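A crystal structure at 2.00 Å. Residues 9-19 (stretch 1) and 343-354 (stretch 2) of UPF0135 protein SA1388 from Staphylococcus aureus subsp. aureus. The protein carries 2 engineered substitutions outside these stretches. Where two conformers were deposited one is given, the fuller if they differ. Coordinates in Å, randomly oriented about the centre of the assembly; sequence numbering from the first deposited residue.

Stretch 1 (9-19) DLMTLLDHHVP
Stretch 2, residues 343-354: LLMNWFNIEKIN

Residues 9-17 are helical, continuing a helix that begins earlier in the chain. Backbone bonds run i to i-4, from Leu13 N to Asp9 O (3.1 Å) through Val18 N to Leu14 O (2.8 Å). Val18 leaves helical phi/psi at -140/73, and Pro19 follows extended at -58/131. The second helix, 343-350, also begins earlier. It closes in a Schellman motif: Lys352 takes positive phi (55/55), and Ile353 N bonds to Phe348 O at 2.8 Å. Ile353 then extends at -112/132. The helix axes approach to 11.2 Å, and their N-to-C directions differ by 111°. In register, Leu13 CA lies 7.8 Å from Trp347 CA, and Leu14 CA lies 8.3 Å from Leu344 CA.

The contact buries 418 Å², both sides summed, and has no direct hydrogen bond. Trp347 (chi1 m, chi2 -28°) gives the largest share. His17 (chi1 m, chi2 -77°) stacks face-to-face on its five-membered ring, with centroids 3.5 Å apart and planes at 1°. His17 CB sits over the six-membered ring, 3.7 Å from its centroid, as a CH-pi contact. The flat indole thus accepts both ring and methylene.

Leu14 (m, t) puts CD2 at the indole edge, 3.9 Å from Trp347 CZ3. Val18 (t) packs CG2 3.6 Å from Trp347 CH2. Leu13 (t, p) points toward the second stretch; its CD2 meets the edge of Phe348 (m) at CD2, 3.6 Å away. Leu10 (t, p) reaches the same ring edge, CD1 to Phe348 CE2 at 3.8 Å. Leu344 (t, p) places CD1 3.9 Å from Leu14 CD2. Leu10, Leu14, Val18 and Leu344 are buried, and their branched apolar chains suit this packing; Leu13 is partly exposed, and its CD1 lies near the water.

At the more exposed margin, one water lies 2.8 Å from His17 NE2. It donates to Trp347 O and Glu351 OE2, each at 3.3 Å, so polar groups are bridged there.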

# COMPACT_ATOMS: atom_id res chain seq x y z
N ASP B 9 24.94 30.38 10.43
CA ASP B 9 25.65 31.02 9.30
C ASP B 9 26.29 29.94 8.42
O ASP B 9 26.21 30.01 7.18
CB ASP B 9 26.73 32.01 9.76
CG ASP B 9 26.19 33.07 10.69
OD1 ASP B 9 25.40 33.87 10.18
OD2 ASP B 9 26.54 33.09 11.90
N LEU B 10 26.92 28.95 9.04
CA LEU B 10 27.53 27.91 8.24
C LEU B 10 26.46 27.16 7.43
O LEU B 10 26.65 26.84 6.24
CB LEU B 10 28.30 26.93 9.11
CG LEU B 10 28.97 25.72 8.42
CD1 LEU B 10 29.99 26.17 7.31
CD2 LEU B 10 29.67 24.75 9.44
N MET B 11 25.33 26.84 8.06
CA MET B 11 24.25 26.14 7.37
C MET B 11 23.76 26.89 6.14
O MET B 11 23.50 26.28 5.08
CB MET B 11 23.09 25.87 8.32
CG MET B 11 23.44 24.77 9.35
SD MET B 11 23.68 23.16 8.58
CE MET B 11 22.18 22.87 7.75
N THR B 12 23.60 28.21 6.27
CA THR B 12 23.19 29.04 5.13
C THR B 12 24.21 28.95 3.99
O THR B 12 23.84 28.85 2.82
CB THR B 12 23.01 30.52 5.56
OG1 THR B 12 22.06 30.59 6.64
CG2 THR B 12 22.55 31.36 4.40
N LEU B 13 25.49 28.98 4.31
CA LEU B 13 26.52 28.90 3.29
C LEU B 13 26.51 27.53 2.61
O LEU B 13 26.53 27.45 1.39
CB LEU B 13 27.89 29.19 3.91
CG LEU B 13 29.11 29.23 2.98
CD1 LEU B 13 28.86 30.23 1.85
CD2 LEU B 13 30.34 29.63 3.80
N LEU B 14 26.43 26.47 3.42
CA LEU B 14 26.38 25.10 2.90
C LEU B 14 25.21 24.90 1.97
O LEU B 14 25.34 24.33 0.87
CB LEU B 14 26.29 24.09 4.03
CG LEU B 14 27.53 24.05 4.92
CD1 LEU B 14 27.42 22.98 6.04
CD2 LEU B 14 28.82 23.86 4.08
N ASP B 15 24.06 25.39 2.42
CA ASP B 15 22.85 25.28 1.67
C ASP B 15 22.87 26.08 0.34
O ASP B 15 22.28 25.67 -0.68
CB ASP B 15 21.68 25.73 2.54
CG ASP B 15 20.38 25.53 1.85
OD1 ASP B 15 20.05 24.43 1.42
OD2 ASP B 15 19.67 26.50 1.71
N HIS B 16 23.56 27.21 0.35
CA HIS B 16 23.71 28.01 -0.86
C HIS B 16 24.42 27.18 -1.95
O HIS B 16 23.97 27.11 -3.07
CB HIS B 16 24.47 29.30 -0.55
CG HIS B 16 24.72 30.15 -1.75
ND1 HIS B 16 23.73 30.91 -2.34
CD2 HIS B 16 25.82 30.31 -2.52
CE1 HIS B 16 24.22 31.51 -3.41
NE2 HIS B 16 25.49 31.15 -3.55
N HIS B 17 25.53 26.52 -1.59
CA HIS B 17 26.32 25.83 -2.57
C HIS B 17 25.89 24.40 -2.84
O HIS B 17 26.12 23.90 -3.94
CB HIS B 17 27.80 25.89 -2.18
CG HIS B 17 28.39 27.27 -2.21
ND1 HIS B 17 28.75 27.91 -3.37
CD2 HIS B 17 28.71 28.11 -1.19
CE1 HIS B 17 29.26 29.11 -3.07
NE2 HIS B 17 29.24 29.25 -1.76
N VAL B 18 25.28 23.73 -1.85
CA VAL B 18 24.91 22.31 -1.97
C VAL B 18 23.53 22.14 -1.35
O VAL B 18 23.39 21.66 -0.20
CB VAL B 18 25.94 21.37 -1.26
CG1 VAL B 18 25.61 19.87 -1.50
CG2 VAL B 18 27.41 21.68 -1.67
N PRO B 19 22.51 22.62 -2.06
CA PRO B 19 21.22 22.85 -1.39
C PRO B 19 20.66 21.60 -0.73
O PRO B 19 20.53 20.56 -1.39
CB PRO B 19 20.30 23.30 -2.52
CG PRO B 19 21.18 23.69 -3.64
CD PRO B 19 22.58 23.22 -3.40
N LEU B 343 36.39 22.50 -1.24
CA LEU B 343 35.22 23.32 -1.51
C LEU B 343 35.00 24.35 -0.39
O LEU B 343 34.87 25.54 -0.64
CB LEU B 343 33.97 22.47 -1.68
CG LEU B 343 33.87 21.59 -2.93
CD1 LEU B 343 32.64 20.73 -2.84
CD2 LEU B 343 33.89 22.42 -4.26
N LEU B 344 34.94 23.87 0.84
CA LEU B 344 34.60 24.74 1.96
C LEU B 344 35.64 25.84 2.19
O LEU B 344 35.29 26.99 2.50
CB LEU B 344 34.38 23.94 3.24
CG LEU B 344 33.73 24.70 4.40
CD1 LEU B 344 32.39 25.40 4.06
CD2 LEU B 344 33.49 23.73 5.61
N MET B 345 36.91 25.49 2.04
CA MET B 345 37.99 26.48 2.12
C MET B 345 37.79 27.58 1.09
O MET B 345 38.01 28.76 1.38
CB MET B 345 39.34 25.81 1.90
CG MET B 345 39.75 24.93 3.04
SD MET B 345 41.48 24.47 3.01
CE MET B 345 41.74 23.95 1.28
N ASN B 346 37.38 27.19 -0.11
CA ASN B 346 37.09 28.14 -1.18
C ASN B 346 35.89 29.01 -0.86
O ASN B 346 35.93 30.24 -1.03
CB ASN B 346 36.83 27.41 -2.50
CG ASN B 346 36.61 28.39 -3.64
OD1 ASN B 346 37.37 29.38 -3.77
ND2 ASN B 346 35.55 28.18 -4.44
N TRP B 347 34.80 28.39 -0.41
CA TRP B 347 33.60 29.16 -0.04
C TRP B 347 33.91 30.14 1.10
O TRP B 347 33.43 31.31 1.10
CB TRP B 347 32.44 28.24 0.37
CG TRP B 347 32.06 27.28 -0.66
CD1 TRP B 347 32.20 27.43 -2.02
CD2 TRP B 347 31.45 25.99 -0.45
NE1 TRP B 347 31.75 26.28 -2.65
CE2 TRP B 347 31.27 25.40 -1.72
CE3 TRP B 347 31.07 25.28 0.68
CZ2 TRP B 347 30.72 24.14 -1.88
CZ3 TRP B 347 30.54 24.02 0.53
CH2 TRP B 347 30.36 23.46 -0.76
N PHE B 348 34.73 29.70 2.06
CA PHE B 348 35.12 30.56 3.16
C PHE B 348 36.01 31.72 2.67
O PHE B 348 35.91 32.81 3.20
CB PHE B 348 35.88 29.80 4.24
CG PHE B 348 35.03 28.98 5.21
CD1 PHE B 348 35.67 28.16 6.16
CD2 PHE B 348 33.63 29.01 5.19
CE1 PHE B 348 34.92 27.40 7.08
CE2 PHE B 348 32.87 28.24 6.09
CZ PHE B 348 33.52 27.43 7.02
N ASN B 349 36.90 31.45 1.72
CA ASN B 349 37.76 32.49 1.16
C ASN B 349 36.88 33.59 0.56
O ASN B 349 36.98 34.73 0.93
CB ASN B 349 38.70 31.94 0.10
CG ASN B 349 39.54 33.05 -0.53
OD1 ASN B 349 40.35 33.65 0.17
ND2 ASN B 349 39.36 33.33 -1.82
N ILE B 350 35.96 33.20 -0.31
CA ILE B 350 35.00 34.14 -0.87
C ILE B 350 34.34 34.99 0.20
O ILE B 350 34.20 36.16 0.03
CB ILE B 350 33.90 33.44 -1.69
CG1 ILE B 350 34.49 32.62 -2.81
CG2 ILE B 350 32.90 34.48 -2.25
CD1 ILE B 350 35.22 33.36 -3.86
N GLU B 351 33.94 34.41 1.32
CA GLU B 351 33.19 35.18 2.30
C GLU B 351 34.09 35.87 3.29
O GLU B 351 33.61 36.46 4.24
CB GLU B 351 32.27 34.24 3.10
CG GLU B 351 31.33 33.43 2.26
CD GLU B 351 30.17 34.22 1.74
OE1 GLU B 351 29.41 34.75 2.58
OE2 GLU B 351 30.02 34.31 0.50
N LYS B 352 35.40 35.73 3.10
CA LYS B 352 36.42 36.17 4.05
C LYS B 352 36.23 35.61 5.47
O LYS B 352 36.19 36.36 6.45
CB LYS B 352 36.50 37.71 4.05
CG LYS B 352 36.63 38.30 2.63
CD LYS B 352 37.83 37.68 1.88
CE LYS B 352 37.84 37.96 0.35
NZ LYS B 352 38.78 39.09 0.04
N ILE B 353 36.15 34.29 5.58
CA ILE B 353 35.96 33.60 6.86
C ILE B 353 37.25 32.85 7.15
O ILE B 353 37.77 32.16 6.26
CB ILE B 353 34.75 32.63 6.76
CG1 ILE B 353 33.46 33.42 6.76
CG2 ILE B 353 34.75 31.64 7.89
CD1 ILE B 353 32.28 32.63 6.40
N ASN B 354 37.77 32.98 8.37
CA ASN B 354 39.13 32.49 8.69
C ASN B 354 39.19 31.13 9.37
O ASN B 354 40.31 30.61 9.66
CB ASN B 354 39.92 33.52 9.49
CG ASN B 354 40.47 34.64 8.61
OD1 ASN B 354 40.72 34.43 7.41
ND2 ASN B 354 40.68 35.82 9.21
O HOH W 1 30.75 31.38 -0.79